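Local coordinates for integral membrane indolylacetylinositol arabinosyltransferase EmbC (Mycolicibacterium smegmatis, PDB 7BVE), which probably transfers arabinose to growing arabinan chains of the mycobacterial cell wall, as a membrane-embedded glycosyltransferase of the emb family, and here holds the drug ethambutol, at residues M962-V967 against I991-F996; N298-F303 against P1003-L1008. All coordinates share one frame; numbering follows the deposited sequence.

Contact 1. Residues M962-V967 against I991-F996. With 95E (Ethambutol), chain G.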
loop_
_atom_site.group_PDB
_atom_site.type_symbol
_atom_site.label_atom_id
_atom_site.label_comp_id
_atom_site.label_asym_id
_atom_site.label_seq_id
_atom_site.Cartn_x
_atom_site.Cartn_y
_atom_site.Cartn_z
ATOM N N MET A 962 -29.668 13.231 -12.171
ATOM C CA MET A 962 -28.858 12.458 -11.240
ATOM C C MET A 962 -27.397 12.848 -11.432
ATOM O O MET A 962 -26.721 12.383 -12.344
ATOM C CB MET A 962 -29.054 10.966 -11.428
ATOM C CG MET A 962 -28.246 10.217 -10.427
ATOM S SD MET A 962 -28.357 8.445 -10.447
ATOM C CE MET A 962 -27.079 8.130 -9.246
ATOM N N LEU A 963 -26.909 13.718 -10.565
ATOM C CA LEU A 963 -25.510 14.096 -10.566
ATOM C C LEU A 963 -24.711 13.107 -9.735
ATOM O O LEU A 963 -25.199 12.575 -8.740
ATOM C CB LEU A 963 -25.346 15.499 -9.988
ATOM C CG LEU A 963 -25.976 16.646 -10.758
ATOM C CD1 LEU A 963 -25.986 17.873 -9.914
ATOM C CD2 LEU A 963 -25.176 16.893 -11.993
ATOM N N ASP A 964 -23.473 12.866 -10.141
ATOM C CA ASP A 964 -22.597 12.087 -9.288
ATOM C C ASP A 964 -21.956 12.994 -8.248
ATOM O O ASP A 964 -22.128 14.212 -8.261
ATOM C CB ASP A 964 -21.537 11.365 -10.106
ATOM C CG ASP A 964 -22.129 10.296 -10.997
ATOM O OD1 ASP A 964 -23.261 9.845 -10.732
ATOM O OD2 ASP A 964 -21.452 9.864 -11.940
ATOM N N TRP A 965 -21.218 12.395 -7.324
ATOM C CA TRP A 965 -20.719 13.185 -6.210
ATOM C C TRP A 965 -19.452 13.956 -6.541
ATOM O O TRP A 965 -18.969 14.714 -5.696
ATOM C CB TRP A 965 -20.499 12.301 -4.986
ATOM C CG TRP A 965 -19.481 11.240 -5.114
ATOM C CD1 TRP A 965 -19.683 9.970 -5.530
ATOM C CD2 TRP A 965 -18.093 11.339 -4.786
ATOM N NE1 TRP A 965 -18.510 9.269 -5.501
ATOM C CE2 TRP A 965 -17.517 10.090 -5.046
ATOM C CE3 TRP A 965 -17.281 12.369 -4.304
ATOM C CZ2 TRP A 965 -16.170 9.840 -4.844
ATOM C CZ3 TRP A 965 -15.950 12.117 -4.106
ATOM C CH2 TRP A 965 -15.405 10.865 -4.374
ATOM N N LEU A 966 -18.907 13.791 -7.739
ATOM C CA LEU A 966 -17.854 14.651 -8.254
ATOM C C LEU A 966 -18.395 15.781 -9.112
ATOM O O LEU A 966 -17.947 16.919 -8.981
ATOM C CB LEU A 966 -16.864 13.831 -9.074
ATOM C CG LEU A 966 -15.910 12.902 -8.340
ATOM C CD1 LEU A 966 -15.243 12.002 -9.327
ATOM C CD2 LEU A 966 -14.864 13.722 -7.649
ATOM N N VAL A 967 -19.373 15.501 -9.964
ATOM C CA VAL A 967 -19.841 16.485 -10.944
ATOM C C VAL A 967 -20.931 17.298 -10.255
ATOM O O VAL A 967 -22.122 17.215 -10.556
ATOM C CB VAL A 967 -20.310 15.804 -12.231
ATOM C CG1 VAL A 967 -19.149 15.280 -12.927
ATOM C CG2 VAL A 967 -21.131 14.575 -11.938
ATOM N N ILE A 991 -25.217 12.494 -15.207
ATOM C CA ILE A 991 -23.924 13.036 -15.605
ATOM C C ILE A 991 -22.835 12.291 -14.848
ATOM O O ILE A 991 -22.892 12.180 -13.621
ATOM C CB ILE A 991 -23.849 14.553 -15.350
ATOM C CG1 ILE A 991 -24.891 15.267 -16.199
ATOM C CG2 ILE A 991 -22.499 15.087 -15.707
ATOM C CD1 ILE A 991 -25.112 16.678 -15.821
ATOM N N LEU A 992 -21.851 11.782 -15.577
ATOM C CA LEU A 992 -20.789 10.954 -15.035
ATOM C C LEU A 992 -19.450 11.672 -15.149
ATOM O O LEU A 992 -19.322 12.643 -15.900
ATOM C CB LEU A 992 -20.699 9.614 -15.778
ATOM C CG LEU A 992 -21.791 8.557 -15.675
ATOM C CD1 LEU A 992 -22.913 8.813 -16.654
ATOM C CD2 LEU A 992 -21.205 7.208 -15.896
ATOM N N PRO A 993 -18.429 11.235 -14.399
ATOM C CA PRO A 993 -17.061 11.666 -14.696
ATOM C C PRO A 993 -16.464 10.903 -15.866
ATOM O O PRO A 993 -17.168 10.151 -16.545
ATOM C CB PRO A 993 -16.306 11.355 -13.401
ATOM C CG PRO A 993 -17.331 11.242 -12.381
ATOM C CD PRO A 993 -18.515 10.667 -13.050
ATOM N N ASP A 994 -15.168 11.075 -16.116
ATOM C CA ASP A 994 -14.496 10.275 -17.131
ATOM C C ASP A 994 -14.385 8.820 -16.678
ATOM O O ASP A 994 -14.724 8.468 -15.549
ATOM C CB ASP A 994 -13.123 10.852 -17.457
ATOM C CG ASP A 994 -12.225 10.964 -16.244
ATOM O OD1 ASP A 994 -12.709 10.833 -15.102
ATOM O OD2 ASP A 994 -11.007 11.157 -16.439
ATOM N N ARG A 995 -13.860 7.975 -17.568
ATOM C CA ARG A 995 -13.946 6.528 -17.384
ATOM C C ARG A 995 -13.097 6.049 -16.213
ATOM O O ARG A 995 -13.539 5.199 -15.428
ATOM C CB ARG A 995 -13.532 5.826 -18.672
ATOM C CG ARG A 995 -13.644 4.323 -18.626
ATOM C CD ARG A 995 -13.218 3.705 -19.943
ATOM N NE ARG A 995 -11.821 3.987 -20.257
ATOM C CZ ARG A 995 -10.793 3.285 -19.793
ATOM N NH1 ARG A 995 -9.558 3.616 -20.136
ATOM N NH2 ARG A 995 -10.999 2.250 -18.991
ATOM N N PHE A 996 -11.895 6.609 -16.058
ATOM C CA PHE A 996 -11.050 6.274 -14.916
ATOM C C PHE A 996 -11.668 6.758 -13.613
ATOM O O PHE A 996 -11.549 6.106 -12.572
ATOM C CB PHE A 996 -9.660 6.886 -15.083
ATOM C CG PHE A 996 -8.858 6.298 -16.201
ATOM C CD1 PHE A 996 -8.235 5.071 -16.051
ATOM C CD2 PHE A 996 -8.692 6.989 -17.389
ATOM C CE1 PHE A 996 -7.483 4.529 -17.075
ATOM C CE2 PHE A 996 -7.941 6.455 -18.416
ATOM C CZ PHE A 996 -7.335 5.225 -18.258
HETATM C C2 95E G . -19.843 12.485 4.214
HETATM O O12 95E G . -13.318 11.079 -1.003
HETATM C C11 95E G . -13.962 11.321 -0.038
HETATM C C10 95E G . -15.272 10.585 0.239
HETATM C C13 95E G . -15.763 9.844 -0.999
HETATM C C14 95E G . -15.703 8.330 -0.828
HETATM N N9 95E G . -16.289 11.530 0.648
HETATM C C8 95E G . -16.294 11.579 2.093
HETATM C C7 95E G . -17.723 11.692 2.601
HETATM N N6 95E G . -18.143 13.073 2.590
HETATM C C3 95E G . -18.645 13.375 3.910
HETATM O O1 95E G . -19.715 11.588 4.973
HETATM C C4 95E G . -19.057 14.836 3.950
HETATM C C5 95E G . -18.152 15.662 3.045
#
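Trp965 lays the six-membered half of its indole against ethambutol, with CH2 3.5 Å from C13 of the drug. C13 sits over one ring face, offset toward the rim. CG of Leu966 lies over the opposite face. CG of Trp965 stands between the backbone N and the carbonyl carbon (chi1 63°), the crowded position, and NE1 is bonded to the carbonyl O of Asn1001. That bond limits the turning of the indole. CB of Trp965 points away from 991-996, while CB of Asp964, Leu966 and Val967 points toward it. Leu966 thus serves both sides, backing the indole and facing the second segment.

Ile991 N donates to Met962 O at 3.2 Å, in the carbonyl plane and fairly straight (161°). Leu963 and Ile991 lie side by side, pointing the same way, with Leu963 CD2 3.8 Å from Ile991 CD1. Val967 crosses Ile991 obliquely, with CG2 4.0 Å from CG2 of Ile991. Leu966 meets Pro993 at about a right angle through CD1 and CG. Asp964 OD2 lies 3.2 Å from Pro993 CD and equally near Ile991 O, a pair of acceptors with no bond between them. Arg990 makes a long, weak ion pair with Asp964 OD1, which may ease the buried charge.

Strand 989-992 pairs on its other side with 1039-1045. The short, weakly bonded strand 961-963 runs parallel to 989-992 as the outermost strand, within this chain, of the mixed C-terminal sheet, and the loop leaving it carries Trp965 into the ethambutol pocket.

Contact 2. Residues N298-F303 against P1003-L1008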
loop_
_atom_site.group_PDB
_atom_site.type_symbol
_atom_site.label_atom_id
_atom_site.label_comp_id
_atom_site.label_asym_id
_atom_site.label_seq_id
_atom_site.Cartn_x
_atom_site.Cartn_y
_atom_site.Cartn_z
ATOM N N ASN A 298 -27.777 12.302 4.474
ATOM C CA ASN A 298 -26.661 11.970 3.608
ATOM C C ASN A 298 -27.238 11.336 2.357
ATOM O O ASN A 298 -27.985 10.356 2.433
ATOM C CB ASN A 298 -25.686 11.033 4.304
ATOM C CG ASN A 298 -24.375 10.913 3.573
ATOM O OD1 ASN A 298 -24.208 11.431 2.480
ATOM N ND2 ASN A 298 -23.421 10.263 4.196
ATOM N N TYR A 299 -26.887 11.891 1.209
ATOM C CA TYR A 299 -27.726 11.735 0.034
ATOM C C TYR A 299 -27.243 10.599 -0.848
ATOM O O TYR A 299 -28.047 9.903 -1.470
ATOM C CB TYR A 299 -27.743 13.066 -0.704
ATOM C CG TYR A 299 -28.606 13.177 -1.919
ATOM C CD1 TYR A 299 -29.982 13.197 -1.814
ATOM C CD2 TYR A 299 -28.038 13.360 -3.166
ATOM C CE1 TYR A 299 -30.767 13.341 -2.929
ATOM C CE2 TYR A 299 -28.809 13.506 -4.277
ATOM C CZ TYR A 299 -30.168 13.500 -4.153
ATOM O OH TYR A 299 -30.939 13.650 -5.270
ATOM N N TYR A 300 -25.939 10.378 -0.894
ATOM C CA TYR A 300 -25.362 9.410 -1.804
ATOM C C TYR A 300 -25.114 8.053 -1.168
ATOM O O TYR A 300 -24.754 7.123 -1.883
ATOM C CB TYR A 300 -24.052 9.953 -2.376
ATOM C CG TYR A 300 -24.213 11.164 -3.262
ATOM C CD1 TYR A 300 -24.616 11.035 -4.576
ATOM C CD2 TYR A 300 -23.955 12.433 -2.781
ATOM C CE1 TYR A 300 -24.763 12.132 -5.383
ATOM C CE2 TYR A 300 -24.098 13.536 -3.581
ATOM C CZ TYR A 300 -24.500 13.379 -4.879
ATOM O OH TYR A 300 -24.639 14.479 -5.681
ATOM N N ARG A 301 -25.304 7.901 0.137
ATOM C CA ARG A 301 -24.957 6.641 0.774
ATOM C C ARG A 301 -25.787 6.489 2.040
ATOM O O ARG A 301 -26.313 7.464 2.577
ATOM C CB ARG A 301 -23.447 6.580 1.045
ATOM C CG ARG A 301 -22.863 5.220 1.383
ATOM C CD ARG A 301 -21.359 5.237 1.338
ATOM N NE ARG A 301 -20.817 3.961 1.780
ATOM C CZ ARG A 301 -20.657 2.883 1.015
ATOM N NH1 ARG A 301 -20.159 1.787 1.555
ATOM N NH2 ARG A 301 -20.989 2.894 -0.259
ATOM N N TRP A 302 -25.957 5.231 2.452
ATOM C CA TRP A 302 -26.521 4.799 3.738
ATOM C C TRP A 302 -28.002 5.117 3.897
ATOM O O TRP A 302 -28.408 5.626 4.936
ATOM C CB TRP A 302 -25.753 5.342 4.943
ATOM C CG TRP A 302 -24.336 4.930 5.007
ATOM C CD1 TRP A 302 -23.867 3.669 5.116
ATOM C CD2 TRP A 302 -23.210 5.788 5.143
ATOM N NE1 TRP A 302 -22.508 3.682 5.205
ATOM C CE2 TRP A 302 -22.079 4.974 5.238
ATOM C CE3 TRP A 302 -23.037 7.174 5.137
ATOM C CZ2 TRP A 302 -20.803 5.494 5.337
ATOM C CZ3 TRP A 302 -21.773 7.678 5.233
ATOM C CH2 TRP A 302 -20.673 6.847 5.332
ATOM N N PHE A 303 -28.802 4.832 2.867
ATOM C CA PHE A 303 -30.237 4.562 3.000
ATOM C C PHE A 303 -31.048 5.765 3.474
ATOM O O PHE A 303 -32.155 5.609 3.980
ATOM C CB PHE A 303 -30.453 3.371 3.933
ATOM C CG PHE A 303 -29.956 2.076 3.374
ATOM C CD1 PHE A 303 -30.145 1.759 2.062
ATOM C CD2 PHE A 303 -29.159 1.254 4.129
ATOM C CE1 PHE A 303 -29.647 0.585 1.566
ATOM C CE2 PHE A 303 -28.643 0.094 3.616
ATOM C CZ PHE A 303 -28.892 -0.233 2.335
ATOM N N PRO A 1003 -18.552 2.918 -6.803
ATOM C CA PRO A 1003 -18.924 2.112 -5.624
ATOM C C PRO A 1003 -19.294 2.884 -4.357
ATOM O O PRO A 1003 -19.587 2.239 -3.346
ATOM C CB PRO A 1003 -17.684 1.251 -5.385
ATOM C CG PRO A 1003 -17.136 1.068 -6.691
ATOM C CD PRO A 1003 -17.334 2.344 -7.412
ATOM N N VAL A 1004 -19.274 4.215 -4.355
ATOM C CA VAL A 1004 -19.851 4.956 -3.240
ATOM C C VAL A 1004 -21.370 4.875 -3.291
ATOM O O VAL A 1004 -22.037 4.740 -2.261
ATOM C CB VAL A 1004 -19.346 6.410 -3.269
ATOM C CG1 VAL A 1004 -20.000 7.253 -2.200
ATOM C CG2 VAL A 1004 -17.847 6.437 -3.111
ATOM N N MET A 1005 -21.938 4.892 -4.491
ATOM C CA MET A 1005 -23.372 5.032 -4.677
ATOM C C MET A 1005 -24.074 3.723 -5.000
ATOM O O MET A 1005 -25.257 3.744 -5.329
ATOM C CB MET A 1005 -23.643 6.039 -5.785
ATOM C CG MET A 1005 -23.169 7.428 -5.474
ATOM S SD MET A 1005 -23.430 8.543 -6.847
ATOM C CE MET A 1005 -22.136 7.986 -7.929
ATOM N N ASP A 1006 -23.393 2.584 -4.900
ATOM C CA ASP A 1006 -23.967 1.338 -5.385
ATOM C C ASP A 1006 -24.966 0.762 -4.385
ATOM O O ASP A 1006 -25.317 1.382 -3.386
ATOM C CB ASP A 1006 -22.867 0.330 -5.709
ATOM C CG ASP A 1006 -21.968 0.021 -4.523
ATOM O OD1 ASP A 1006 -22.071 0.678 -3.470
ATOM O OD2 ASP A 1006 -21.143 -0.907 -4.647
ATOM N N TYR A 1007 -25.416 -0.461 -4.669
ATOM C CA TYR A 1007 -26.422 -1.134 -3.859
ATOM C C TYR A 1007 -25.911 -1.544 -2.489
ATOM O O TYR A 1007 -26.681 -1.538 -1.528
ATOM C CB TYR A 1007 -26.926 -2.372 -4.596
ATOM C CG TYR A 1007 -27.970 -3.162 -3.850
ATOM C CD1 TYR A 1007 -29.272 -2.700 -3.755
ATOM C CD2 TYR A 1007 -27.660 -4.377 -3.254
ATOM C CE1 TYR A 1007 -30.237 -3.415 -3.078
ATOM C CE2 TYR A 1007 -28.619 -5.100 -2.570
ATOM C CZ TYR A 1007 -29.909 -4.611 -2.489
ATOM O OH TYR A 1007 -30.881 -5.314 -1.817
ATOM N N LEU A 1008 -24.636 -1.897 -2.369
ATOM C CA LEU A 1008 -24.117 -2.450 -1.127
ATOM C C LEU A 1008 -23.873 -1.414 -0.047
ATOM O O LEU A 1008 -23.383 -1.775 1.024
ATOM C CB LEU A 1008 -22.817 -3.205 -1.384
ATOM C CG LEU A 1008 -22.931 -4.530 -2.122
ATOM C CD1 LEU A 1008 -21.552 -5.066 -2.436
ATOM C CD2 LEU A 1008 -23.705 -5.514 -1.276
#
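Arg301 gives the one hydrogen bond between 298-303 and 1003-1008, from NH2 to Val1004 O at 2.9 Å. This is a loop-to-loop contact between the GT-C membrane part of the enzyme and its C-terminal domain. The loop with 298-303 comes after helix 281-293, and the loop with 1003-1008 comes after helix 995-1001. A backbone hydrogen bond from Trp302 to Gly1009 also ties the two loops.

The acceptor Val1004 O lies in the guanidinium plane, at its edge. The donor stands 36° out of the carbonyl plane, not on a lone pair. The N-H...O angle is 151°. The arginine chain leaves with CG anti to the backbone N and stays extended as far as NE. Its methylenes therefore run alongside the same carbonyl, and Arg301 CD comes within 3.7 Å of Val1004 O. Asp1006 adds an opposite charge near the guanidinium, with OD1 4.0 Å from Arg301 NH2. This is beyond a salt bridge, but its charge may favour the guanidinium electrostatically. CG of Arg301 also lies over the centre of one face of the Trp302 ring, 3.8 Å above its plane.

Packing takes over at Tyr300. Its side chain and that of Met1005 lie side by side and point the same way, in a Met-aromatic contact. Met1005 SD approaches the Tyr300 ring obliquely, 4.7 Å from its centroid. CD2 of Tyr299 lies over the centre of one face of the Tyr300 ring. The Tyr300 hydroxyl makes a weak hydrogen bond with Thr285 of helix 281-293.

Asn298 and Val1004 both touch ethambutol, so the two loops border the drug pocket from different domains. Met1005 bends at chi3 (-74°), and its SD rests 3.6 Å from CD1 of Tyr300.

Contact 1 is buried and lies wholly within the C-terminal domain; contact 2 is partly buried and joins that domain to the membrane part. In sequence, contact 1 is nested inside the loop closed by contact 2. Their centres are about 14 Å apart. Helix 995-1001 connects 991-996 to the loop holding 1003-1008. Contact 1 has a single backbone hydrogen bond and aliphatic packing, whereas contact 2 uses an arginine-to-carbonyl bond and a sulfur beside a ring. The two meet where Tyr300 CE1 packs 3.4 Å from Leu963 O, and Trp965 NE1 lies 3.7 Å from Val1004 CB. Trp965 and Val1004 both line the ethambutol pocket.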